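Side-chain contacts in envelope glycoprotein (Bourbon virus, PDB 5ZKX), which probably fuses the viral envelope with host-cell membranes as a trimeric, gp64-like class III fusion protein, captured here in its postfusion form: residues R153-G158 with Q162-M167; V178-W183 with L191-V196; S344-I347 with K351-V354. One frame throughout, in Å; residues are numbered along the deposited sequence.

Contact 1 (R153-G158 with Q162-M167); sequences RLVASG and QAVIVM
V155 and V164 meet diagonally on one face of an antiparallel hairpin, their side chains crossing at about a right angle. V155 CG2 sits against both methyls of V164, 3.6 Å from V164 CG1 and 3.8 Å from V164 CG2, with V155 CG1 also near V164 CG2. In V155 the first torsion (-69°) sets CG1 opposite the carbonyl carbon and wedges CG2 between the two backbone branches, where it can also touch the carbonyl oxygen of Q162.

R153 and V166 flank this pair at the far end of the same face. The guanidinium offers an edge, with V166 CG2 lying near its plane 4.1 Å from R153 NE, a loose contact between chains at roughly right angles. At the turn end, Q162 bends at its second torsion (137°) and swings its amide back toward A156 and S157. There Q162 OE1 lies 3.7 Å from S157 CB, a van der Waals contact; the neighbouring carbonyl of A156 makes no hydrogen bond to the amide. L154 points to the other face, yet its CD2 curls back to 3.7 Å from Q162 O.

Beneath the side chains, R153 and V164 exchange two backbone hydrogen bonds, as do V155 and Q162, the shortest being 2.7 Å from Q162 N to V155 O. L154 and A163 form the non-hydrogen-bonded pair between them. The N-to-C directions of strands 153-155 and 162-166 differ by 120°, well short of strictly antiparallel.

Strand 172-174 continues the sheet beyond strand 162-166, with T172 against V164 and V166. On the other side, W273 NE1 hydrogen-bonds to L154 O.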
ATOM      1  N   ARG A 153       6.672   8.094 -18.404  1.00 27.67           N
ATOM      2  CA  ARG A 153       5.228   7.936 -18.321  1.00 27.09           C
ATOM      3  C   ARG A 153       4.546   8.648 -19.486  1.00 26.47           C
ATOM      4  O   ARG A 153       5.177   9.349 -20.280  1.00 24.69           O
ATOM      5  CB  ARG A 153       4.696   8.467 -16.984  1.00 26.64           C
ATOM      6  CG  ARG A 153       4.746   7.466 -15.828  1.00 28.54           C
ATOM      7  CD  ARG A 153       6.163   7.055 -15.513  1.00 25.30           C
ATOM      8  NE  ARG A 153       6.380   6.820 -14.090  1.00 28.39           N
ATOM      9  CZ  ARG A 153       6.325   5.626 -13.515  1.00 30.82           C
ATOM     10  NH1 ARG A 153       6.055   4.549 -14.241  1.00 37.58           N
ATOM     11  NH2 ARG A 153       6.545   5.507 -12.213  1.00 35.45           N
ATOM     12  N   LEU A 154       3.230   8.460 -19.575  1.00 19.66           N
ATOM     13  CA  LEU A 154       2.426   9.004 -20.661  1.00 16.89           C
ATOM     14  C   LEU A 154       1.342   9.916 -20.102  1.00 16.18           C
ATOM     15  O   LEU A 154       0.602   9.525 -19.193  1.00 15.91           O
ATOM     16  CB  LEU A 154       1.798   7.878 -21.488  1.00 16.31           C
ATOM     17  CG  LEU A 154       2.728   7.170 -22.477  1.00 20.25           C
ATOM     18  CD1 LEU A 154       2.216   5.777 -22.805  1.00 18.65           C
ATOM     19  CD2 LEU A 154       2.892   7.991 -23.742  1.00 19.45           C
ATOM     20  N   VAL A 155       1.254  11.130 -20.646  1.00 23.42           N
ATOM     21  CA  VAL A 155       0.177  12.056 -20.306  1.00 25.23           C
ATOM     22  C   VAL A 155      -0.549  12.446 -21.584  1.00 26.05           C
ATOM     23  O   VAL A 155      -0.192  11.986 -22.672  1.00 29.39           O
ATOM     24  CB  VAL A 155       0.702  13.301 -19.571  1.00 24.47           C
ATOM     25  CG1 VAL A 155       1.203  12.924 -18.189  1.00 25.56           C
ATOM     26  CG2 VAL A 155       1.791  13.976 -20.387  1.00 24.82           C
ATOM     27  N   ALA A 156      -1.574  13.290 -21.470  1.00 38.45           N
ATOM     28  CA  ALA A 156      -2.380  13.662 -22.628  1.00 34.51           C
ATOM     29  C   ALA A 156      -2.275  15.140 -22.978  1.00 37.93           C
ATOM     30  O   ALA A 156      -1.897  15.466 -24.106  1.00 41.18           O
ATOM     31  CB  ALA A 156      -3.841  13.270 -22.392  1.00 40.10           C
ATOM     32  N   SER A 157      -2.598  16.047 -22.054  1.00 44.66           N
ATOM     33  CA  SER A 157      -2.703  17.481 -22.340  1.00 49.46           C
ATOM     34  C   SER A 157      -3.680  17.779 -23.476  1.00 53.15           C
ATOM     35  O   SER A 157      -3.627  18.853 -24.081  1.00 53.87           O
ATOM     36  CB  SER A 157      -1.331  18.093 -22.657  1.00 55.67           C
ATOM     37  OG  SER A 157      -1.454  19.176 -23.565  1.00 56.54           O
ATOM     38  N   GLY A 158      -4.580  16.845 -23.767  1.00 40.18           N
ATOM     39  CA  GLY A 158      -5.429  16.917 -24.938  1.00 36.54           C
ATOM     40  C   GLY A 158      -5.526  15.548 -25.576  1.00 37.32           C
ATOM     41  O   GLY A 158      -5.801  14.564 -24.885  1.00 36.36           O
ATOM     42  N   GLN A 162       1.604  11.744 -24.729  1.00 24.91           N
ATOM     43  CA  GLN A 162       2.978  12.224 -24.824  1.00 22.69           C
ATOM     44  C   GLN A 162       3.850  11.602 -23.742  1.00 22.60           C
ATOM     45  O   GLN A 162       3.418  11.439 -22.596  1.00 23.90           O
ATOM     46  CB  GLN A 162       3.041  13.746 -24.698  1.00 23.21           C
ATOM     47  CG  GLN A 162       2.108  14.489 -25.626  1.00 29.23           C
ATOM     48  CD  GLN A 162       1.407  15.636 -24.931  1.00 34.82           C
ATOM     49  OE1 GLN A 162       1.344  15.687 -23.702  1.00 38.58           O
ATOM     50  NE2 GLN A 162       0.871  16.564 -25.716  1.00 32.96           N
ATOM     51  N   ALA A 163       5.085  11.274 -24.111  1.00 18.99           N
ATOM     52  CA  ALA A 163       6.068  10.765 -23.165  1.00 22.15           C
ATOM     53  C   ALA A 163       6.637  11.910 -22.332  1.00 21.84           C
ATOM     54  O   ALA A 163       7.014  12.953 -22.874  1.00 18.93           O
ATOM     55  CB  ALA A 163       7.191  10.043 -23.907  1.00 22.11           C
ATOM     56  N   VAL A 164       6.703  11.712 -21.013  1.00 19.03           N
ATOM     57  CA  VAL A 164       7.181  12.733 -20.089  1.00 16.66           C
ATOM     58  C   VAL A 164       7.962  12.081 -18.957  1.00 21.67           C
ATOM     59  O   VAL A 164       7.837  10.884 -18.686  1.00 18.03           O
ATOM     60  CB  VAL A 164       6.034  13.580 -19.491  1.00 18.81           C
ATOM     61  CG1 VAL A 164       5.386  14.448 -20.558  1.00 21.08           C
ATOM     62  CG2 VAL A 164       5.005  12.683 -18.817  1.00 18.15           C
ATOM     63  N   ILE A 165       8.776  12.894 -18.290  1.00 25.27           N
ATOM     64  CA  ILE A 165       9.407  12.521 -17.032  1.00 21.04           C
ATOM     65  C   ILE A 165       8.679  13.248 -15.915  1.00 26.57           C
ATOM     66  O   ILE A 165       8.453  14.463 -15.997  1.00 27.53           O
ATOM     67  CB  ILE A 165      10.905  12.862 -17.026  1.00 25.80           C
ATOM     68  CG1 ILE A 165      11.580  12.307 -18.279  1.00 28.41           C
ATOM     69  CG2 ILE A 165      11.567  12.304 -15.770  1.00 22.64           C
ATOM     70  CD1 ILE A 165      12.867  13.011 -18.649  1.00 23.59           C
ATOM     71  N   VAL A 166       8.297  12.508 -14.878  1.00 32.29           N
ATOM     72  CA  VAL A 166       7.575  13.060 -13.740  1.00 29.19           C
ATOM     73  C   VAL A 166       8.576  13.376 -12.639  1.00 28.39           C
ATOM     74  O   VAL A 166       9.382  12.519 -12.251  1.00 24.64           O
ATOM     75  CB  VAL A 166       6.482  12.093 -13.248  1.00 31.68           C
ATOM     76  CG1 VAL A 166       5.355  12.022 -14.261  1.00 27.47           C
ATOM     77  CG2 VAL A 166       7.053  10.706 -13.015  1.00 32.53           C
ATOM     78  N   MET A 167       8.546  14.609 -12.158  1.00 30.44           N
ATOM     79  CA  MET A 167       9.406  15.015 -11.063  1.00 30.40           C
ATOM     80  C   MET A 167       8.762  14.649  -9.731  1.00 28.60           C
ATOM     81  O   MET A 167       7.542  14.496  -9.642  1.00 29.11           O
ATOM     82  CB  MET A 167       9.672  16.516 -11.132  1.00 29.95           C
ATOM     83  CG  MET A 167      10.255  16.989 -12.455  1.00 34.07           C
ATOM     84  SD  MET A 167      11.952  16.429 -12.690  1.00 51.83           S
ATOM     85  CE  MET A 167      11.819  15.543 -14.234  1.00 32.02           C
TER

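Contact 2 (V178-W183 with L191-V196); sequences VAETFW and LYSPKV
E180 reaches across to S193 with a chain extended beyond CG, and its atoms can be followed outward one by one. CB lies 4.2 Å from L191 CD1, a marginal apolar contact. CG comes to 3.2 Å from S193 OG, so the methylene already lies alongside the hydroxyl. The carboxylate carbon, E180 CD, is 3.1 Å from the same S193 OG. At the tip, E180 OE1 accepts the hydrogen bond from S193 OG at 2.6 Å, with the serine approaching from above the carboxylate plane, 50° out of it. The other oxygen, OE2, forms a salt bridge with K83. Two different partners therefore grip the carboxylate, which should limit its rotation.

T181 supplies a separate contact with Y192. Its CG2 meets the tyrosine at the ring edge, in plane, 3.5 Å from Y192 CD1 and equally close to Y192 CB. The threonine's first torsion (175°) turns OG1 opposite the backbone N and leaves CG2 between N and the carbonyl carbon, on the Y192 side. Between the backbones, Y192 N donates to T181 O at 3.0 Å in a nearly straight bond (167°).

One residue further, F182 and L191 form an antiparallel non-hydrogen-bonded pair, and F182 CB rests 3.7 Å from L191 CD1. The same methyl touches the carbonyl oxygen of E180.

This is the open end of the hairpin made by strands 182-185 and 188-192. Helix 79-88 packs over the E180, F182 and L191 side, with K79 touching all three, while strand 44-58 hydrogen-bonds through I45 to L191 and sets F44 against Y192.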
ATOM      1  N   VAL A 178      13.677  13.785 -30.548  1.00 39.31           N
ATOM      2  CA  VAL A 178      14.681  13.985 -31.586  1.00 34.52           C
ATOM      3  C   VAL A 178      16.058  13.497 -31.137  1.00 35.22           C
ATOM      4  O   VAL A 178      16.721  12.747 -31.860  1.00 34.89           O
ATOM      5  CB  VAL A 178      14.743  15.461 -32.038  1.00 31.78           C
ATOM      6  CG1 VAL A 178      13.648  15.737 -33.052  1.00 30.16           C
ATOM      7  CG2 VAL A 178      14.607  16.395 -30.849  1.00 38.16           C
ATOM      8  N   ALA A 179      16.505  13.921 -29.954  1.00 52.30           N
ATOM      9  CA  ALA A 179      17.819  13.492 -29.470  1.00 55.84           C
ATOM     10  C   ALA A 179      17.949  13.751 -27.975  1.00 59.27           C
ATOM     11  O   ALA A 179      17.921  14.908 -27.548  1.00 65.97           O
ATOM     12  CB  ALA A 179      18.931  14.204 -30.236  1.00 56.07           C
ATOM     13  N   GLU A 180      18.080  12.675 -27.195  1.00 44.60           N
ATOM     14  CA  GLU A 180      18.797  12.671 -25.915  1.00 41.94           C
ATOM     15  C   GLU A 180      18.424  13.865 -25.030  1.00 39.35           C
ATOM     16  O   GLU A 180      19.213  14.786 -24.823  1.00 50.49           O
ATOM     17  CB  GLU A 180      20.307  12.629 -26.158  1.00 39.49           C
ATOM     18  CG  GLU A 180      20.892  11.234 -26.143  1.00 40.63           C
ATOM     19  CD  GLU A 180      22.388  11.236 -25.923  1.00 41.47           C
ATOM     20  OE1 GLU A 180      22.935  10.193 -25.507  1.00 37.94           O
ATOM     21  OE2 GLU A 180      23.019  12.283 -26.167  1.00 48.48           O
ATOM     22  N   THR A 181      17.184  13.846 -24.549  1.00 39.45           N
ATOM     23  CA  THR A 181      16.695  14.922 -23.691  1.00 40.82           C
ATOM     24  C   THR A 181      17.666  15.208 -22.547  1.00 37.90           C
ATOM     25  O   THR A 181      17.986  14.326 -21.743  1.00 35.67           O
ATOM     26  CB  THR A 181      15.303  14.579 -23.145  1.00 36.29           C
ATOM     27  OG1 THR A 181      14.882  15.588 -22.218  1.00 37.46           O
ATOM     28  CG2 THR A 181      15.306  13.240 -22.452  1.00 37.03           C
ATOM     29  N   PHE A 182      18.147  16.450 -22.503  1.00 29.42           N
ATOM     30  CA  PHE A 182      19.103  16.925 -21.513  1.00 21.59           C
ATOM     31  C   PHE A 182      18.580  18.217 -20.904  1.00 21.19           C
ATOM     32  O   PHE A 182      17.927  19.014 -21.584  1.00 19.02           O
ATOM     33  CB  PHE A 182      20.486  17.153 -22.154  1.00 20.58           C
ATOM     34  CG  PHE A 182      21.428  17.974 -21.314  1.00 24.90           C
ATOM     35  CD1 PHE A 182      22.217  17.373 -20.345  1.00 21.33           C
ATOM     36  CD2 PHE A 182      21.544  19.343 -21.508  1.00 19.72           C
ATOM     37  CE1 PHE A 182      23.088  18.121 -19.575  1.00 18.86           C
ATOM     38  CE2 PHE A 182      22.413  20.096 -20.741  1.00 20.18           C
ATOM     39  CZ  PHE A 182      23.186  19.483 -19.774  1.00 24.99           C
ATOM     40  N   TRP A 183      18.860  18.423 -19.618  1.00 21.24           N
ATOM     41  CA  TRP A 183      18.483  19.673 -18.973  1.00 21.77           C
ATOM     42  C   TRP A 183      19.292  19.858 -17.697  1.00 22.68           C
ATOM     43  O   TRP A 183      19.995  18.955 -17.237  1.00 21.70           O
ATOM     44  CB  TRP A 183      16.974  19.735 -18.696  1.00 21.75           C
ATOM     45  CG  TRP A 183      16.507  19.013 -17.471  1.00 20.75           C
ATOM     46  CD1 TRP A 183      16.366  19.531 -16.219  1.00 21.80           C
ATOM     47  CD2 TRP A 183      16.082  17.647 -17.390  1.00 22.47           C
ATOM     48  NE1 TRP A 183      15.891  18.572 -15.358  1.00 18.77           N
ATOM     49  CE2 TRP A 183      15.709  17.405 -16.052  1.00 19.67           C
ATOM     50  CE3 TRP A 183      15.986  16.604 -18.317  1.00 21.54           C
ATOM     51  CZ2 TRP A 183      15.250  16.164 -15.618  1.00 19.36           C
ATOM     52  CZ3 TRP A 183      15.531  15.373 -17.885  1.00 19.11           C
ATOM     53  CH2 TRP A 183      15.169  15.163 -16.548  1.00 23.50           C
ATOM     54  N   LEU A 191      20.571  13.721 -18.088  1.00 20.69           N
ATOM     55  CA  LEU A 191      20.617  13.255 -19.466  1.00 24.33           C
ATOM     56  C   LEU A 191      19.911  11.912 -19.567  1.00 27.72           C
ATOM     57  O   LEU A 191      20.255  10.967 -18.847  1.00 24.38           O
ATOM     58  CB  LEU A 191      22.057  13.131 -19.960  1.00 21.15           C
ATOM     59  CG  LEU A 191      22.212  12.618 -21.389  1.00 25.36           C
ATOM     60  CD1 LEU A 191      21.768  13.675 -22.390  1.00 28.94           C
ATOM     61  CD2 LEU A 191      23.646  12.187 -21.644  1.00 22.48           C
ATOM     62  N   TYR A 192      18.930  11.829 -20.461  1.00 29.31           N
ATOM     63  CA  TYR A 192      18.160  10.613 -20.692  1.00 25.95           C
ATOM     64  C   TYR A 192      18.359  10.189 -22.140  1.00 25.40           C
ATOM     65  O   TYR A 192      17.997  10.929 -23.062  1.00 30.07           O
ATOM     66  CB  TYR A 192      16.681  10.844 -20.383  1.00 29.32           C
ATOM     67  CG  TYR A 192      15.768   9.707 -20.768  1.00 24.25           C
ATOM     68  CD1 TYR A 192      14.878   9.839 -21.821  1.00 22.20           C
ATOM     69  CD2 TYR A 192      15.785   8.509 -20.071  1.00 23.57           C
ATOM     70  CE1 TYR A 192      14.036   8.811 -22.175  1.00 22.46           C
ATOM     71  CE2 TYR A 192      14.943   7.473 -20.417  1.00 25.31           C
ATOM     72  CZ  TYR A 192      14.070   7.631 -21.473  1.00 26.13           C
ATOM     73  OH  TYR A 192      13.225   6.608 -21.833  1.00 26.63           O
ATOM     74  N   SER A 193      18.934   9.005 -22.338  1.00 28.71           N
ATOM     75  CA  SER A 193      19.321   8.526 -23.664  1.00 31.43           C
ATOM     76  C   SER A 193      18.672   7.174 -23.930  1.00 30.06           C
ATOM     77  O   SER A 193      19.227   6.126 -23.578  1.00 31.00           O
ATOM     78  CB  SER A 193      20.842   8.434 -23.790  1.00 33.88           C
ATOM     79  OG  SER A 193      21.463   9.658 -23.433  1.00 34.19           O
ATOM     80  N   PRO A 194      17.500   7.160 -24.557  1.00 22.68           N
ATOM     81  CA  PRO A 194      16.850   5.895 -24.903  1.00 25.87           C
ATOM     82  C   PRO A 194      17.342   5.346 -26.236  1.00 34.05           C
ATOM     83  O   PRO A 194      17.865   6.067 -27.090  1.00 26.98           O
ATOM     84  CB  PRO A 194      15.371   6.287 -24.988  1.00 26.17           C
ATOM     85  CG  PRO A 194      15.413   7.694 -25.489  1.00 28.18           C
ATOM     86  CD  PRO A 194      16.665   8.323 -24.906  1.00 26.06           C
ATOM     87  N   LYS A 195      17.158   4.032 -26.401  1.00 50.18           N
ATOM     88  CA  LYS A 195      17.571   3.377 -27.639  1.00 50.50           C
ATOM     89  C   LYS A 195      16.784   3.914 -28.826  1.00 52.27           C
ATOM     90  O   LYS A 195      17.362   4.307 -29.846  1.00 54.08           O
ATOM     91  CB  LYS A 195      17.402   1.862 -27.519  1.00 48.99           C
ATOM     92  CG  LYS A 195      17.743   1.305 -26.147  1.00 55.37           C
ATOM     93  CD  LYS A 195      18.998   0.450 -26.190  1.00 51.64           C
ATOM     94  CE  LYS A 195      19.366  -0.054 -24.800  1.00 59.30           C
ATOM     95  NZ  LYS A 195      18.185  -0.607 -24.074  1.00 48.22           N
ATOM     96  N   VAL A 196      15.461   3.943 -28.711  1.00 38.32           N
ATOM     97  CA  VAL A 196      14.604   4.486 -29.755  1.00 34.22           C
ATOM     98  C   VAL A 196      13.780   5.622 -29.166  1.00 37.92           C
ATOM     99  O   VAL A 196      13.499   5.659 -27.962  1.00 35.44           O
ATOM    100  CB  VAL A 196      13.699   3.400 -30.374  1.00 36.79           C
ATOM    101  CG1 VAL A 196      12.501   3.122 -29.479  1.00 46.56           C
ATOM    102  CG2 VAL A 196      13.261   3.810 -31.770  1.00 41.13           C
TER

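Contact 3 (S344-I347 with K351-V354); sequences SKFI and KFMV
K345 and M353 use both of their facing backbone groups on each other. M353 N donates to K345 O at 2.7 Å and almost straight (173°), and K345 N returns the bond to M353 O at 3.0 Å. The latter oxygen also receives a CA-H...O contact from S344. Toward the turn the pattern weakens: I347 N lies 2.8 Å from K351 O, but the angle at hydrogen is only 129°, so this bond is weak. F346 also crowds K351 O, with F346 CA 3.2 Å away and ring atom CD1 at 3.4 Å.

The arrangement is a two-stranded antiparallel beta hairpin, strands 342-346 and 352-356 joined by a short turn, set far from the centre of the chain. It packs near the C-terminal end of the long helix 284-329 of this postfusion form, where S324 and A327 touch F346 and K328 makes a cation-pi contact with its ring. The backbone of S344 is hydrogen-bonded to that of D331, and the backbone of F352 to the second subunit, whose F15 also meets the F352 ring.

F346 and F352 are a non-hydrogen-bonded pair, and their side chains lie side by side, pointing the same way. F352 CB sits over the centre of the F346 ring, 3.5 Å from its centroid and 11° off the normal, which meets the definition of a CH-pi contact. F352 CD1 is over that same ring at 3.4 Å from F346 CE1; the two rings are inclined obliquely. On the K345 and M353 face, I347 CG2 from the turn packs on M353 CG at 3.5 Å.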
ATOM      1  N   SER A 344     -32.237 -55.344  -8.854  1.00 37.56           N
ATOM      2  CA  SER A 344     -32.751 -54.881  -7.575  1.00 40.06           C
ATOM      3  C   SER A 344     -34.121 -55.487  -7.296  1.00 39.78           C
ATOM      4  O   SER A 344     -34.865 -55.833  -8.218  1.00 33.55           O
ATOM      5  CB  SER A 344     -32.854 -53.353  -7.543  1.00 36.85           C
ATOM      6  OG  SER A 344     -33.996 -52.905  -8.250  1.00 33.09           O
ATOM      7  N   LYS A 345     -34.443 -55.608  -6.008  1.00 39.08           N
ATOM      8  CA  LYS A 345     -35.750 -56.095  -5.570  1.00 33.29           C
ATOM      9  C   LYS A 345     -36.038 -55.467  -4.213  1.00 36.01           C
ATOM     10  O   LYS A 345     -35.333 -55.748  -3.239  1.00 40.21           O
ATOM     11  CB  LYS A 345     -35.781 -57.620  -5.491  1.00 36.66           C
ATOM     12  CG  LYS A 345     -37.158 -58.206  -5.191  1.00 35.71           C
ATOM     13  CD  LYS A 345     -37.274 -59.644  -5.684  1.00 38.05           C
ATOM     14  CE  LYS A 345     -38.638 -60.239  -5.359  1.00 42.54           C
ATOM     15  NZ  LYS A 345     -39.757 -59.393  -5.860  1.00 36.75           N
ATOM     16  N   PHE A 346     -37.067 -54.627  -4.150  1.00 33.94           N
ATOM     17  CA  PHE A 346     -37.365 -53.878  -2.937  1.00 35.22           C
ATOM     18  C   PHE A 346     -38.158 -54.729  -1.953  1.00 39.88           C
ATOM     19  O   PHE A 346     -39.161 -55.349  -2.318  1.00 39.17           O
ATOM     20  CB  PHE A 346     -38.135 -52.602  -3.275  1.00 32.63           C
ATOM     21  CG  PHE A 346     -37.268 -51.494  -3.793  1.00 34.60           C
ATOM     22  CD1 PHE A 346     -36.952 -50.413  -2.987  1.00 34.01           C
ATOM     23  CD2 PHE A 346     -36.768 -51.533  -5.087  1.00 29.11           C
ATOM     24  CE1 PHE A 346     -36.154 -49.390  -3.460  1.00 31.19           C
ATOM     25  CE2 PHE A 346     -35.969 -50.513  -5.569  1.00 28.18           C
ATOM     26  CZ  PHE A 346     -35.661 -49.440  -4.754  1.00 33.05           C
ATOM     27  N   ILE A 347     -37.696 -54.760  -0.703  1.00 51.34           N
ATOM     28  CA  ILE A 347     -38.408 -55.435   0.376  1.00 44.49           C
ATOM     29  C   ILE A 347     -39.233 -54.409   1.138  1.00 46.97           C
ATOM     30  O   ILE A 347     -39.836 -54.715   2.173  1.00 50.79           O
ATOM     31  CB  ILE A 347     -37.437 -56.165   1.313  1.00 46.26           C
ATOM     32  CG1 ILE A 347     -36.621 -55.156   2.122  1.00 43.16           C
ATOM     33  CG2 ILE A 347     -36.543 -57.099   0.522  1.00 45.90           C
ATOM     34  CD1 ILE A 347     -35.957 -55.755   3.344  1.00 45.62           C
ATOM     35  N   LYS A 351     -36.339 -49.885   1.057  1.00 35.58           N
ATOM     36  CA  LYS A 351     -35.291 -50.879   1.243  1.00 31.39           C
ATOM     37  C   LYS A 351     -35.356 -51.917   0.133  1.00 33.07           C
ATOM     38  O   LYS A 351     -36.445 -52.345  -0.259  1.00 35.64           O
ATOM     39  CB  LYS A 351     -35.417 -51.560   2.609  1.00 34.90           C
ATOM     40  CG  LYS A 351     -35.918 -50.636   3.709  1.00 34.02           C
ATOM     41  CD  LYS A 351     -36.152 -51.388   5.005  1.00 35.82           C
ATOM     42  CE  LYS A 351     -34.841 -51.842   5.623  1.00 38.14           C
ATOM     43  NZ  LYS A 351     -35.021 -52.297   7.030  1.00 42.78           N
ATOM     44  N   PHE A 352     -34.189 -52.315  -0.373  1.00 26.79           N
ATOM     45  CA  PHE A 352     -34.116 -53.277  -1.464  1.00 28.42           C
ATOM     46  C   PHE A 352     -32.934 -54.216  -1.265  1.00 31.98           C
ATOM     47  O   PHE A 352     -31.972 -53.904  -0.558  1.00 30.11           O
ATOM     48  CB  PHE A 352     -34.012 -52.584  -2.838  1.00 30.29           C
ATOM     49  CG  PHE A 352     -32.806 -51.691  -2.993  1.00 30.49           C
ATOM     50  CD1 PHE A 352     -32.927 -50.318  -2.868  1.00 31.58           C
ATOM     51  CD2 PHE A 352     -31.561 -52.218  -3.296  1.00 27.23           C
ATOM     52  CE1 PHE A 352     -31.828 -49.490  -3.013  1.00 28.79           C
ATOM     53  CE2 PHE A 352     -30.460 -51.394  -3.444  1.00 28.24           C
ATOM     54  CZ  PHE A 352     -30.594 -50.028  -3.303  1.00 26.37           C
ATOM     55  N   MET A 353     -33.018 -55.372  -1.916  1.00 42.37           N
ATOM     56  CA  MET A 353     -31.935 -56.340  -1.986  1.00 42.14           C
ATOM     57  C   MET A 353     -31.352 -56.358  -3.393  1.00 39.97           C
ATOM     58  O   MET A 353     -31.952 -55.861  -4.349  1.00 36.54           O
ATOM     59  CB  MET A 353     -32.410 -57.745  -1.606  1.00 45.62           C
ATOM     60  CG  MET A 353     -33.209 -57.814  -0.326  1.00 44.33           C
ATOM     61  SD  MET A 353     -32.203 -57.599   1.149  1.00 55.27           S
ATOM     62  CE  MET A 353     -31.355 -59.166   1.249  1.00 49.52           C
ATOM     63  N   VAL A 354     -30.173 -56.961  -3.512  1.00 42.07           N
ATOM     64  CA  VAL A 354     -29.382 -56.903  -4.733  1.00 40.00           C
ATOM     65  C   VAL A 354     -28.973 -58.315  -5.130  1.00 44.85           C
ATOM     66  O   VAL A 354     -28.498 -59.089  -4.291  1.00 45.98           O
ATOM     67  CB  VAL A 354     -28.145 -56.005  -4.549  1.00 41.08           C
ATOM     68  CG1 VAL A 354     -27.025 -56.434  -5.479  1.00 48.67           C
ATOM     69  CG2 VAL A 354     -28.521 -54.546  -4.770  1.00 39.80           C
TER

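Followed from the N terminus, the three contacts come in series and none nests within or crosses another. Contact 1 closes the short turn 159-161, contact 2 closes 184-190, the remainder of strands 182-185 and 188-192 with their turn, and contact 3 closes turn 348-350. Contacts 1 and 2, centres 15 Å apart, touch directly: I165 CD1 lies 3.6 Å from W183 CZ3, and M167 also packs on W183, joining the three-stranded sheet to the larger antiparallel one. Contact 3 brings its hairpin to the end of helix 284-329 and to the second subunit, and stands remote, its nearest atoms about 67 Å from contact 1 and about 72 Å from contact 2.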